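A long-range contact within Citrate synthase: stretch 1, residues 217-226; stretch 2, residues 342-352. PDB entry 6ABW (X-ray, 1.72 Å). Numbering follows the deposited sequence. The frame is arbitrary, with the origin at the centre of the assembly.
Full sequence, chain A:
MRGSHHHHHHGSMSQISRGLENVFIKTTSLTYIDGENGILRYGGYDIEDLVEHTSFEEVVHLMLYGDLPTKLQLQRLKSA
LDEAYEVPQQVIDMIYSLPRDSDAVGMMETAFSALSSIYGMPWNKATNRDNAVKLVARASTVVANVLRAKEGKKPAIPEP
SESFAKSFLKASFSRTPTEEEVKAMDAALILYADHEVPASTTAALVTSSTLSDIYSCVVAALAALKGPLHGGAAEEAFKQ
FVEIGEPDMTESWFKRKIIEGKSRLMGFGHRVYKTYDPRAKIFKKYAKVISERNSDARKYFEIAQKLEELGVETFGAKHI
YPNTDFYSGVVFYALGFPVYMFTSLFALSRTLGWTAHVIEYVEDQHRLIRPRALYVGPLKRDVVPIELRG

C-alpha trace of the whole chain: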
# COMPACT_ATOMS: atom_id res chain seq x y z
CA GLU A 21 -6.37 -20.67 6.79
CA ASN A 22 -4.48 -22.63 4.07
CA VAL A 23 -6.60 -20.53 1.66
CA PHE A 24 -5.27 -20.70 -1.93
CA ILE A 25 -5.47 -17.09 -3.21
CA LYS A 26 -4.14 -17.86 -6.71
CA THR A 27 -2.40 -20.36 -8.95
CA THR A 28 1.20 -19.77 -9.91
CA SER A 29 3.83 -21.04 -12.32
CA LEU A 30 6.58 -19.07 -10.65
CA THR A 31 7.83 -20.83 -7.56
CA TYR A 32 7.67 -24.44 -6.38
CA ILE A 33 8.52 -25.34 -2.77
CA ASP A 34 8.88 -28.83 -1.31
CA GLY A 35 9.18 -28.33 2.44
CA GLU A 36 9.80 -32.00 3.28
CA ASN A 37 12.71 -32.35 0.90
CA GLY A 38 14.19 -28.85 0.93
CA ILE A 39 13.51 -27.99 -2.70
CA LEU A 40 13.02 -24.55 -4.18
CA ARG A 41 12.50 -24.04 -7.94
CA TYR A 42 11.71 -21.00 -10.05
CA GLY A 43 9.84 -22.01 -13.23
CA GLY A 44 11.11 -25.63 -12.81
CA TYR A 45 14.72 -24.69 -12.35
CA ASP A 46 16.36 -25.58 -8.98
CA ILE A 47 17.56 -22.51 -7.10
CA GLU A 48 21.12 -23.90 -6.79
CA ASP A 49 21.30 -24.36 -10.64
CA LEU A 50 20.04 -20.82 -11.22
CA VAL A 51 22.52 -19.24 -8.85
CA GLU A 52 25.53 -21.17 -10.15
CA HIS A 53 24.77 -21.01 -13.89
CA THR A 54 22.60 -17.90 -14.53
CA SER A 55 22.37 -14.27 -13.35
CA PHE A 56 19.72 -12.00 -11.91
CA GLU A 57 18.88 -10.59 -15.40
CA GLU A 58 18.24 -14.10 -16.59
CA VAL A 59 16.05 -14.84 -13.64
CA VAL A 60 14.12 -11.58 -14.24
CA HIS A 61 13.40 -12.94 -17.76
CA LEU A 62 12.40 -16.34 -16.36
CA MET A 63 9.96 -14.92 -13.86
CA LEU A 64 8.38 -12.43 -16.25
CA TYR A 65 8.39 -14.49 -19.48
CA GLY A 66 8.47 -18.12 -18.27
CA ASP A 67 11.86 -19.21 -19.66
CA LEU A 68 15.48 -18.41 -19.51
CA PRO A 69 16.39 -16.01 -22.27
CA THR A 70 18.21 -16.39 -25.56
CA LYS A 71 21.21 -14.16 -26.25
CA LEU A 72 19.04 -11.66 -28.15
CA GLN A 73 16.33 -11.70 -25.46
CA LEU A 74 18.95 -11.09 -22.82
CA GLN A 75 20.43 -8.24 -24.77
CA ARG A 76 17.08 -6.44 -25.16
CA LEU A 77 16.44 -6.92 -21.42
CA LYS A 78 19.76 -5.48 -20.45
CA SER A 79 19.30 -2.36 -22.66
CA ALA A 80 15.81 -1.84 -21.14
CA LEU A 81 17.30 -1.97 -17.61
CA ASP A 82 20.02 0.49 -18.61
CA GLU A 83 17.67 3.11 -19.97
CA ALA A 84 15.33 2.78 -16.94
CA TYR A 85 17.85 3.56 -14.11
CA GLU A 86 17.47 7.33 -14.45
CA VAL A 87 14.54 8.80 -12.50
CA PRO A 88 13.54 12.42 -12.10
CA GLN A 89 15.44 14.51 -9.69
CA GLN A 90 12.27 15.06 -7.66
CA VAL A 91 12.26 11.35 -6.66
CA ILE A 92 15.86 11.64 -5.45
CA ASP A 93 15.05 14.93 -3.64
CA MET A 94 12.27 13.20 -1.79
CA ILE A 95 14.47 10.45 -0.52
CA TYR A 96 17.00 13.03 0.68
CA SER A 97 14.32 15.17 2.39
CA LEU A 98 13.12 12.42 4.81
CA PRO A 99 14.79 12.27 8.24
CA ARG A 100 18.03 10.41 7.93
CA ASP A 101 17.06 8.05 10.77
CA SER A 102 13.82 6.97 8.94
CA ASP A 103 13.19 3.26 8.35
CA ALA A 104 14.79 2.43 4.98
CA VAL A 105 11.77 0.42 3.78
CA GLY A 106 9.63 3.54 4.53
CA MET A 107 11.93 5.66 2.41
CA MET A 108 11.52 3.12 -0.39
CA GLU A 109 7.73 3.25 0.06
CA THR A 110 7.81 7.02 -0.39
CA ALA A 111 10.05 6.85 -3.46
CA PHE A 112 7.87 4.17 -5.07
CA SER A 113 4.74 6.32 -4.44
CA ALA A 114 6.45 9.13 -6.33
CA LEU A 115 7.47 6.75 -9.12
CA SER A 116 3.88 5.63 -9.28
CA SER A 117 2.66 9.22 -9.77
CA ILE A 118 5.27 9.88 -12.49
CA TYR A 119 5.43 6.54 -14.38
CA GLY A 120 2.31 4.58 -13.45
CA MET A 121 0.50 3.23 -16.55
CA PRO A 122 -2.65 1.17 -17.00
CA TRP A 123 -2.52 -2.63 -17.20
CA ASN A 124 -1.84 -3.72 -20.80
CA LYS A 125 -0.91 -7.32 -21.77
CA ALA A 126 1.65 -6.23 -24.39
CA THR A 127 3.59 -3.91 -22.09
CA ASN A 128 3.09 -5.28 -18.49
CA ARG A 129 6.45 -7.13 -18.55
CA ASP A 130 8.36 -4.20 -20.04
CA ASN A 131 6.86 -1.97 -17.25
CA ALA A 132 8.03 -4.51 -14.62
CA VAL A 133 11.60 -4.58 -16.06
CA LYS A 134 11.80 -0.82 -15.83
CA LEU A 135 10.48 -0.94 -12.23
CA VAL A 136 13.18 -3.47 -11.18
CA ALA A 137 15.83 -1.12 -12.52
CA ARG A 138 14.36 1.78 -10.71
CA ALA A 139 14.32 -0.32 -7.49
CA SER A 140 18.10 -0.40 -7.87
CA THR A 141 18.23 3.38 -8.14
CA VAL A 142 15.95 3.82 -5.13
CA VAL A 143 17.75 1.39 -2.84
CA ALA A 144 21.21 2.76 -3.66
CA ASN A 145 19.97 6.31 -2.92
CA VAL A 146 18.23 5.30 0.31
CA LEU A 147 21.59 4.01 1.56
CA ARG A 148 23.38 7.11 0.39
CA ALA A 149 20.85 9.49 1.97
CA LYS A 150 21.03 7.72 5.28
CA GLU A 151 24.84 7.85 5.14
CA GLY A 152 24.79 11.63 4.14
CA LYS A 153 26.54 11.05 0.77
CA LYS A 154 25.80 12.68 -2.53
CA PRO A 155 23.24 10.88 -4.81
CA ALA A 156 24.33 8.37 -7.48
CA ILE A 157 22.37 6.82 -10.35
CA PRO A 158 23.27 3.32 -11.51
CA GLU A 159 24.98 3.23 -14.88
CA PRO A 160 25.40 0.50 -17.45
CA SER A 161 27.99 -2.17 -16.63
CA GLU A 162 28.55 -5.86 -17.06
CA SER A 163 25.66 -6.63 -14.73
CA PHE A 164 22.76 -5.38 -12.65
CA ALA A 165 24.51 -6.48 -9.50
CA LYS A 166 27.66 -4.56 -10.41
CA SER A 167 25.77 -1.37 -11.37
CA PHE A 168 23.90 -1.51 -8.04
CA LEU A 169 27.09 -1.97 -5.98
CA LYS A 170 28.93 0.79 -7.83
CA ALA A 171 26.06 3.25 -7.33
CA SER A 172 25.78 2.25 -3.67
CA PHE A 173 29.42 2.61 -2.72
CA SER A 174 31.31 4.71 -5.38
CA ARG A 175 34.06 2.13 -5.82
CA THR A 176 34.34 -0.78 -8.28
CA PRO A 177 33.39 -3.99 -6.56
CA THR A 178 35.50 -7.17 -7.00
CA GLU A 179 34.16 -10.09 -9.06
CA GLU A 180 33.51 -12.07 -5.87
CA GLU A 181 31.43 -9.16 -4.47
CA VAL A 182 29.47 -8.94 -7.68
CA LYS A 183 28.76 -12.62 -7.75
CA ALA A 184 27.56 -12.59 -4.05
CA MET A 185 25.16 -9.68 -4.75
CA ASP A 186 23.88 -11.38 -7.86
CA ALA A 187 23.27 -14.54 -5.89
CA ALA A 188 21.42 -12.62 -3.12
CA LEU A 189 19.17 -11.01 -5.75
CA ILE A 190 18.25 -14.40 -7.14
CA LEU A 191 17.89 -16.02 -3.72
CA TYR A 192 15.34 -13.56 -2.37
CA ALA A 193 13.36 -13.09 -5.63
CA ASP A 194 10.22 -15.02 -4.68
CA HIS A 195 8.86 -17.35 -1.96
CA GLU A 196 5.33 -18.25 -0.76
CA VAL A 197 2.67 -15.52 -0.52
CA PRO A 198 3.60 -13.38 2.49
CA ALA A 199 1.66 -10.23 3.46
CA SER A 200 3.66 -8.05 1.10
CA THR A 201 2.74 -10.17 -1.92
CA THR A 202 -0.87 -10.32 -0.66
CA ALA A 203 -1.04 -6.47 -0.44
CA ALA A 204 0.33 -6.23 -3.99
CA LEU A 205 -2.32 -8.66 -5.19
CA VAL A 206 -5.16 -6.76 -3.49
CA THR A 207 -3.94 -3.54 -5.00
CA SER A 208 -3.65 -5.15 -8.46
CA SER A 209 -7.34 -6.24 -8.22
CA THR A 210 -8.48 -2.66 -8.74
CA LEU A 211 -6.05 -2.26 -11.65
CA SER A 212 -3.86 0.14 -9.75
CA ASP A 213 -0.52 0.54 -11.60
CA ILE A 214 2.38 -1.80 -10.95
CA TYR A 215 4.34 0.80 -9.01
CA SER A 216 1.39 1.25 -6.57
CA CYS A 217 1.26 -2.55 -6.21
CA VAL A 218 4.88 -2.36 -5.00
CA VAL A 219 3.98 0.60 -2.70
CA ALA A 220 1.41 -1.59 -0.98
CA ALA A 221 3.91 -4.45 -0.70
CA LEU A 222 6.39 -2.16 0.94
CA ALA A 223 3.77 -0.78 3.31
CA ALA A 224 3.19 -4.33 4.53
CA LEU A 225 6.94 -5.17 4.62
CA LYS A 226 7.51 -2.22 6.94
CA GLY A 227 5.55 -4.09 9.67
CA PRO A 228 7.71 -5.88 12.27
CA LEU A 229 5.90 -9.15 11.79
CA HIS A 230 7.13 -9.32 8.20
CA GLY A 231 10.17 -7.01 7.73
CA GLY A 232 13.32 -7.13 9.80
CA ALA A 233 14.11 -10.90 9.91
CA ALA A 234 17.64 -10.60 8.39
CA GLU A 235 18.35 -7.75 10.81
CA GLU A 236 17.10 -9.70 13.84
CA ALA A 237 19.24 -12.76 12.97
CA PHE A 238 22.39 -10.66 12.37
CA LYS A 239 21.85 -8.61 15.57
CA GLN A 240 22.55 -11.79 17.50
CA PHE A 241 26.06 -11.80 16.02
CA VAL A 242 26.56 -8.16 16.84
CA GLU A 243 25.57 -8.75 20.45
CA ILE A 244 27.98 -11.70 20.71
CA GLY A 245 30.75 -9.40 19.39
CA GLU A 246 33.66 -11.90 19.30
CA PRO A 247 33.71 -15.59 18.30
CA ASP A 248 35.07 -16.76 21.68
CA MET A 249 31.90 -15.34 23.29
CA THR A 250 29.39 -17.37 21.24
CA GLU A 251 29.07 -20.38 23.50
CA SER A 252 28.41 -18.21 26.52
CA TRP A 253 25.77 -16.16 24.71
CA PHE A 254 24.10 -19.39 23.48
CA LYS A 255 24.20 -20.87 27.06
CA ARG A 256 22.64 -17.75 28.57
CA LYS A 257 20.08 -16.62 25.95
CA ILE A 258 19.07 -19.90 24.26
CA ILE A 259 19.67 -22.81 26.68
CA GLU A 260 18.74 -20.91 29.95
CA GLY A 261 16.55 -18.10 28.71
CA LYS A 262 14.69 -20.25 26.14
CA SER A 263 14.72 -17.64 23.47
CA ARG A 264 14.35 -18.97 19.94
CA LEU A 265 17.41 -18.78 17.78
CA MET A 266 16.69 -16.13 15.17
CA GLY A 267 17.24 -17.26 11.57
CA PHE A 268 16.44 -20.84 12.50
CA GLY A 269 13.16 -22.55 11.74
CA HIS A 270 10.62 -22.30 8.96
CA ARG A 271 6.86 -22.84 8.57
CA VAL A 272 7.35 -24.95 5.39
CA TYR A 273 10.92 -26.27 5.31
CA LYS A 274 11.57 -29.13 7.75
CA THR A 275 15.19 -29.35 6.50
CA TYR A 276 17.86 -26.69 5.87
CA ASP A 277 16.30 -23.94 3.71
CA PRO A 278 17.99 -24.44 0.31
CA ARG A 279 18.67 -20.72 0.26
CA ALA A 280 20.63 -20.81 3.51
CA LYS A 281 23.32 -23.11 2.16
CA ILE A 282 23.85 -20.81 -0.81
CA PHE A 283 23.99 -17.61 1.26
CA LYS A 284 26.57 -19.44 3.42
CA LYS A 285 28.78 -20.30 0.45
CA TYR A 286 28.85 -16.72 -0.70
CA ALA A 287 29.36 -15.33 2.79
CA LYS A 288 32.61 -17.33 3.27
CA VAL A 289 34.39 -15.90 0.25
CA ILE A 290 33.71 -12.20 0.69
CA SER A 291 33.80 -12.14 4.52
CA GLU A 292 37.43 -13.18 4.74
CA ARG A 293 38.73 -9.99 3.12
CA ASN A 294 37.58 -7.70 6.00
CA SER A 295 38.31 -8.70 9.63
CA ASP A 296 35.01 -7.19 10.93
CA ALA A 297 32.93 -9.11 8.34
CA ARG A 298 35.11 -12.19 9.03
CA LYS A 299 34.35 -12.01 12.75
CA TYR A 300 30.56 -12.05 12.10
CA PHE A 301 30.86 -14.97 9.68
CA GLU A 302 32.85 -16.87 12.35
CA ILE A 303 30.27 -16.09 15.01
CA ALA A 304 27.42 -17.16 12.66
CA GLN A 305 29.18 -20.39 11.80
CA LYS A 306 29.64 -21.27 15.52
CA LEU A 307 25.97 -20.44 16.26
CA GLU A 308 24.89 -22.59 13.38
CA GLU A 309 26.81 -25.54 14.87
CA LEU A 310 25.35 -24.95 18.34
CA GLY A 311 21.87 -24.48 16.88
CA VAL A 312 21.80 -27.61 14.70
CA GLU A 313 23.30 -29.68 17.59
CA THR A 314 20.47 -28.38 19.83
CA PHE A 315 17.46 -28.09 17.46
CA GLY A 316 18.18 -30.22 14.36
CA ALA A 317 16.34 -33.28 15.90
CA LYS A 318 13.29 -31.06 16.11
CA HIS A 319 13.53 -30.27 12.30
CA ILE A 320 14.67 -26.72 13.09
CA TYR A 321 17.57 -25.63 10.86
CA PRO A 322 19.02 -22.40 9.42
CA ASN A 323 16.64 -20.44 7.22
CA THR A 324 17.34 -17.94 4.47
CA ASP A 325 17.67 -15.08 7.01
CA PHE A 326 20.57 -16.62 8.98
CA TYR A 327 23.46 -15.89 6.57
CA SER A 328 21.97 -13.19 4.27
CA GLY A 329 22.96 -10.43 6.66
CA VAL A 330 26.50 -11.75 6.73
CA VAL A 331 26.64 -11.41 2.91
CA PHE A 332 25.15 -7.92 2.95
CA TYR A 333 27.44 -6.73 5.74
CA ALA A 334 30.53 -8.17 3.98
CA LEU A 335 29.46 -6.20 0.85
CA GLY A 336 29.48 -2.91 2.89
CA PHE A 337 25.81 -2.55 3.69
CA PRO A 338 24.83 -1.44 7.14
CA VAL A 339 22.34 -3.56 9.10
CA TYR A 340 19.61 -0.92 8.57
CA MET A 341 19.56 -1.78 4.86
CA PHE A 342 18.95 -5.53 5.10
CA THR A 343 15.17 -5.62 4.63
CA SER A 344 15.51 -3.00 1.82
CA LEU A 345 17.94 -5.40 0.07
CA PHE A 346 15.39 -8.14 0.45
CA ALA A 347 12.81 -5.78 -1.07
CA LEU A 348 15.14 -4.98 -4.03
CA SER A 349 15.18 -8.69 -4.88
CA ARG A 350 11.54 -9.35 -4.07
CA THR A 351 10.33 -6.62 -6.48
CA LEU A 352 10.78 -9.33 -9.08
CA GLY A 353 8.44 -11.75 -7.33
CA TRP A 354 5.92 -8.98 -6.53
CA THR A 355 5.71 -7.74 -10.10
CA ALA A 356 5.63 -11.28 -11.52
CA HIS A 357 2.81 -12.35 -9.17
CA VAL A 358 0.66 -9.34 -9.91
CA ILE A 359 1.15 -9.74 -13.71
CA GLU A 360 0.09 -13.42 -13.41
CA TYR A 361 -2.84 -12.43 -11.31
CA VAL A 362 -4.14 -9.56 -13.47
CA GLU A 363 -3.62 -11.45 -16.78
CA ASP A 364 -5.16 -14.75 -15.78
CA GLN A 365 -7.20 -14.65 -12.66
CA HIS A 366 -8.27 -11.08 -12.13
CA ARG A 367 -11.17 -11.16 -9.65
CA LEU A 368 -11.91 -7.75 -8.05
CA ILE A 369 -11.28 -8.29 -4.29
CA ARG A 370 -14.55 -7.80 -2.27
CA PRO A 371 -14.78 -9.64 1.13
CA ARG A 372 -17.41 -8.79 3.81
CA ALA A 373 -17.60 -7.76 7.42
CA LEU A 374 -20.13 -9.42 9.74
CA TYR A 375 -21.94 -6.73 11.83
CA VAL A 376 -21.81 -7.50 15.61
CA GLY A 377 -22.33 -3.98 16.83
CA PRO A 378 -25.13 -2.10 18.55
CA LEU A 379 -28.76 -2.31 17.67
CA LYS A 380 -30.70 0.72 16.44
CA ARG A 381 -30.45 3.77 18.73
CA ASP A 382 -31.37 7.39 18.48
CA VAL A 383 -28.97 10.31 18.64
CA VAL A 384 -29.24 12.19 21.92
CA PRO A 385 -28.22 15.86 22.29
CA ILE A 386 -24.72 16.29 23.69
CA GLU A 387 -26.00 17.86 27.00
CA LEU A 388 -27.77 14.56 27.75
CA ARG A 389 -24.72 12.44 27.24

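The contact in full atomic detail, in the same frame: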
# COMPACT_ATOMS: atom_id res chain seq x y z
N CYS A 217 1.22 -1.20 -6.76
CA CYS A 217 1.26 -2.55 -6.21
C CYS A 217 2.50 -2.75 -5.33
O CYS A 217 2.39 -3.27 -4.22
CB CYS A 217 1.14 -3.61 -7.31
SG CYS A 217 -0.41 -3.49 -8.23
N VAL A 218 3.67 -2.32 -5.81
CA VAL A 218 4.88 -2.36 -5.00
C VAL A 218 4.79 -1.44 -3.76
O VAL A 218 5.28 -1.80 -2.70
CB VAL A 218 6.15 -2.11 -5.86
CG1 VAL A 218 7.39 -2.05 -5.01
CG2 VAL A 218 6.24 -3.25 -6.84
N VAL A 219 4.19 -0.27 -3.87
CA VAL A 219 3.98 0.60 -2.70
C VAL A 219 3.23 -0.16 -1.59
O VAL A 219 3.66 -0.14 -0.41
CB VAL A 219 3.22 1.90 -3.05
CG1 VAL A 219 2.77 2.68 -1.84
CG2 VAL A 219 4.10 2.72 -3.90
N ALA A 220 2.16 -0.85 -1.97
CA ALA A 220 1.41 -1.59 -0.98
C ALA A 220 2.24 -2.76 -0.34
O ALA A 220 2.18 -3.02 0.87
CB ALA A 220 0.15 -2.14 -1.59
N ALA A 221 2.99 -3.44 -1.18
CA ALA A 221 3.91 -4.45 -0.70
C ALA A 221 4.89 -3.94 0.30
O ALA A 221 5.08 -4.55 1.39
CB ALA A 221 4.60 -5.16 -1.86
N LEU A 222 5.48 -2.78 0.00
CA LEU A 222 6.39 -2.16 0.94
C LEU A 222 5.78 -1.65 2.22
O LEU A 222 6.40 -1.75 3.28
CB LEU A 222 7.13 -1.03 0.25
CG LEU A 222 8.08 -1.43 -0.91
CD1 LEU A 222 8.35 -0.17 -1.71
CD2 LEU A 222 9.39 -2.05 -0.44
N ALA A 223 4.55 -1.15 2.13
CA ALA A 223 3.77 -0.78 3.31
C ALA A 223 3.61 -1.97 4.25
O ALA A 223 3.79 -1.85 5.46
CB ALA A 223 2.38 -0.24 2.93
N ALA A 224 3.28 -3.13 3.72
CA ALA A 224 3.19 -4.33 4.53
C ALA A 224 4.54 -4.85 5.06
O ALA A 224 4.67 -5.23 6.24
CB ALA A 224 2.50 -5.44 3.72
N LEU A 225 5.59 -4.74 4.25
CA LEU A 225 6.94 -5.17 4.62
C LEU A 225 7.50 -4.31 5.76
O LEU A 225 8.35 -4.75 6.51
CB LEU A 225 7.81 -5.06 3.36
CG LEU A 225 9.24 -5.57 3.57
CD1 LEU A 225 9.29 -7.05 3.99
CD2 LEU A 225 10.09 -5.38 2.35
N LYS A 226 7.04 -3.06 5.90
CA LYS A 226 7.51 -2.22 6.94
C LYS A 226 7.12 -2.78 8.34
O LYS A 226 7.84 -2.48 9.33
CB LYS A 226 6.99 -0.79 6.75
CG LYS A 226 7.78 0.22 7.49
CD LYS A 226 7.17 1.60 7.18
CE LYS A 226 7.52 2.54 8.29
NZ LYS A 226 6.79 3.81 8.12
N PHE A 342 19.14 -4.16 5.54
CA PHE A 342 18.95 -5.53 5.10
C PHE A 342 17.56 -5.88 4.51
O PHE A 342 17.46 -6.56 3.50
CB PHE A 342 19.32 -6.51 6.19
CG PHE A 342 20.77 -6.52 6.64
CD1 PHE A 342 21.75 -5.87 5.98
CD2 PHE A 342 21.09 -7.30 7.76
CE1 PHE A 342 23.07 -5.93 6.47
CE2 PHE A 342 22.37 -7.40 8.24
CZ PHE A 342 23.38 -6.70 7.58
N THR A 343 16.50 -5.38 5.14
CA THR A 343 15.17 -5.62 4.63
C THR A 343 14.95 -4.89 3.28
O THR A 343 14.19 -5.38 2.46
CB THR A 343 14.10 -5.32 5.69
OG1 THR A 343 14.27 -6.31 6.74
CG2 THR A 343 12.69 -5.50 5.12
N SER A 344 15.56 -3.71 3.09
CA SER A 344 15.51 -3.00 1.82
C SER A 344 16.18 -3.79 0.69
O SER A 344 15.72 -3.77 -0.47
CB SER A 344 16.12 -1.58 1.94
OG SER A 344 15.28 -0.79 2.71
N LEU A 345 17.24 -4.54 1.03
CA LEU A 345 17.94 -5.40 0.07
C LEU A 345 17.11 -6.60 -0.29
O LEU A 345 17.04 -7.00 -1.45
CB LEU A 345 19.34 -5.80 0.56
CG LEU A 345 20.27 -4.61 0.72
CD1 LEU A 345 21.41 -4.98 1.69
CD2 LEU A 345 20.80 -4.24 -0.66
N PHE A 346 16.44 -7.17 0.70
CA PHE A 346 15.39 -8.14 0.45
C PHE A 346 14.36 -7.58 -0.54
O PHE A 346 13.97 -8.26 -1.53
CB PHE A 346 14.71 -8.58 1.79
CG PHE A 346 13.42 -9.33 1.62
CD1 PHE A 346 13.43 -10.73 1.50
CD2 PHE A 346 12.24 -8.68 1.53
CE1 PHE A 346 12.25 -11.42 1.34
CE2 PHE A 346 11.04 -9.36 1.31
CZ PHE A 346 11.05 -10.73 1.19
N ALA A 347 13.86 -6.38 -0.25
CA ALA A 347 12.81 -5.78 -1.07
C ALA A 347 13.29 -5.58 -2.53
O ALA A 347 12.53 -5.77 -3.45
CB ALA A 347 12.35 -4.45 -0.47
N LEU A 348 14.52 -5.12 -2.69
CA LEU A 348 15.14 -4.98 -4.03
C LEU A 348 14.97 -6.27 -4.88
O LEU A 348 14.47 -6.25 -6.01
CB LEU A 348 16.60 -4.60 -3.91
CG LEU A 348 17.37 -4.49 -5.24
CD1 LEU A 348 16.78 -3.58 -6.29
CD2 LEU A 348 18.84 -4.12 -4.97
N SER A 349 15.33 -7.39 -4.28
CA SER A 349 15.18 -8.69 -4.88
C SER A 349 13.71 -9.09 -5.11
O SER A 349 13.31 -9.53 -6.21
CB SER A 349 15.85 -9.66 -3.92
OG SER A 349 15.65 -10.97 -4.37
N ARG A 350 12.92 -8.92 -4.05
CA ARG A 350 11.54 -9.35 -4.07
C ARG A 350 10.64 -8.50 -5.00
O ARG A 350 9.58 -8.99 -5.39
CB ARG A 350 10.99 -9.44 -2.64
CG ARG A 350 9.57 -9.95 -2.44
CD ARG A 350 9.38 -11.35 -2.99
NE ARG A 350 10.37 -12.30 -2.46
CZ ARG A 350 10.21 -13.11 -1.38
NH1 ARG A 350 9.05 -13.22 -0.75
NH2 ARG A 350 11.19 -13.88 -0.97
N THR A 351 11.09 -7.33 -5.44
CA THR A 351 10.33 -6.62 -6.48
C THR A 351 10.08 -7.49 -7.70
O THR A 351 8.99 -7.38 -8.29
CB THR A 351 10.94 -5.27 -6.95
OG1 THR A 351 12.25 -5.50 -7.53
CG2 THR A 351 11.00 -4.30 -5.80
N LEU A 352 10.99 -8.47 -7.97
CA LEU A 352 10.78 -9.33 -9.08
C LEU A 352 9.62 -10.24 -8.84
O LEU A 352 8.75 -10.30 -9.70
CB LEU A 352 12.01 -10.15 -9.39
CG LEU A 352 11.88 -11.13 -10.55
CD1 LEU A 352 11.46 -10.40 -11.81
CD2 LEU A 352 13.22 -11.89 -10.82

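Two helices, running in roughly opposite directions at 142° with axes 11.4 Å apart at their closest, meet mainly through side chains; no hydrogen bond crosses between them. Together they bury 236 Å², and the closest atom pairs are all carbon to carbon. Along the second helix, F342 lies out of reach, and contact begins at T343. Its CB points toward the first helix, and its methyl CG2 lies 3.8 Å from L225 CG, while its hydroxyl is hydrogen-bonded elsewhere in the structure; a threonine can thus offer carbon to the contact without leaving its oxygen unpaired. S344 points away and L345 is out of reach, as the helix turns. F346 returns to the contact: its CB points toward the first helix, and its long ring carries CE2 out to 3.9 Å from L225 CD1. Next comes A347, whose small methyl suits this place: its CB is 3.7 Å from L225 CD2 and 3.8 Å from L222 CD2, so two leucines pack against one short side chain. L225, in the t,p rotamer, thereby touches three residues and loses the most area, 73 Å². One turn on, T351 sets its CG2 4.3 Å from V218 CG1, a looser contact in which V218, its CB toward the second helix, presents a branched methyl. T351 OG1 donates to L348 O at 2.8 Å, satisfying the hydroxyl within its own helix.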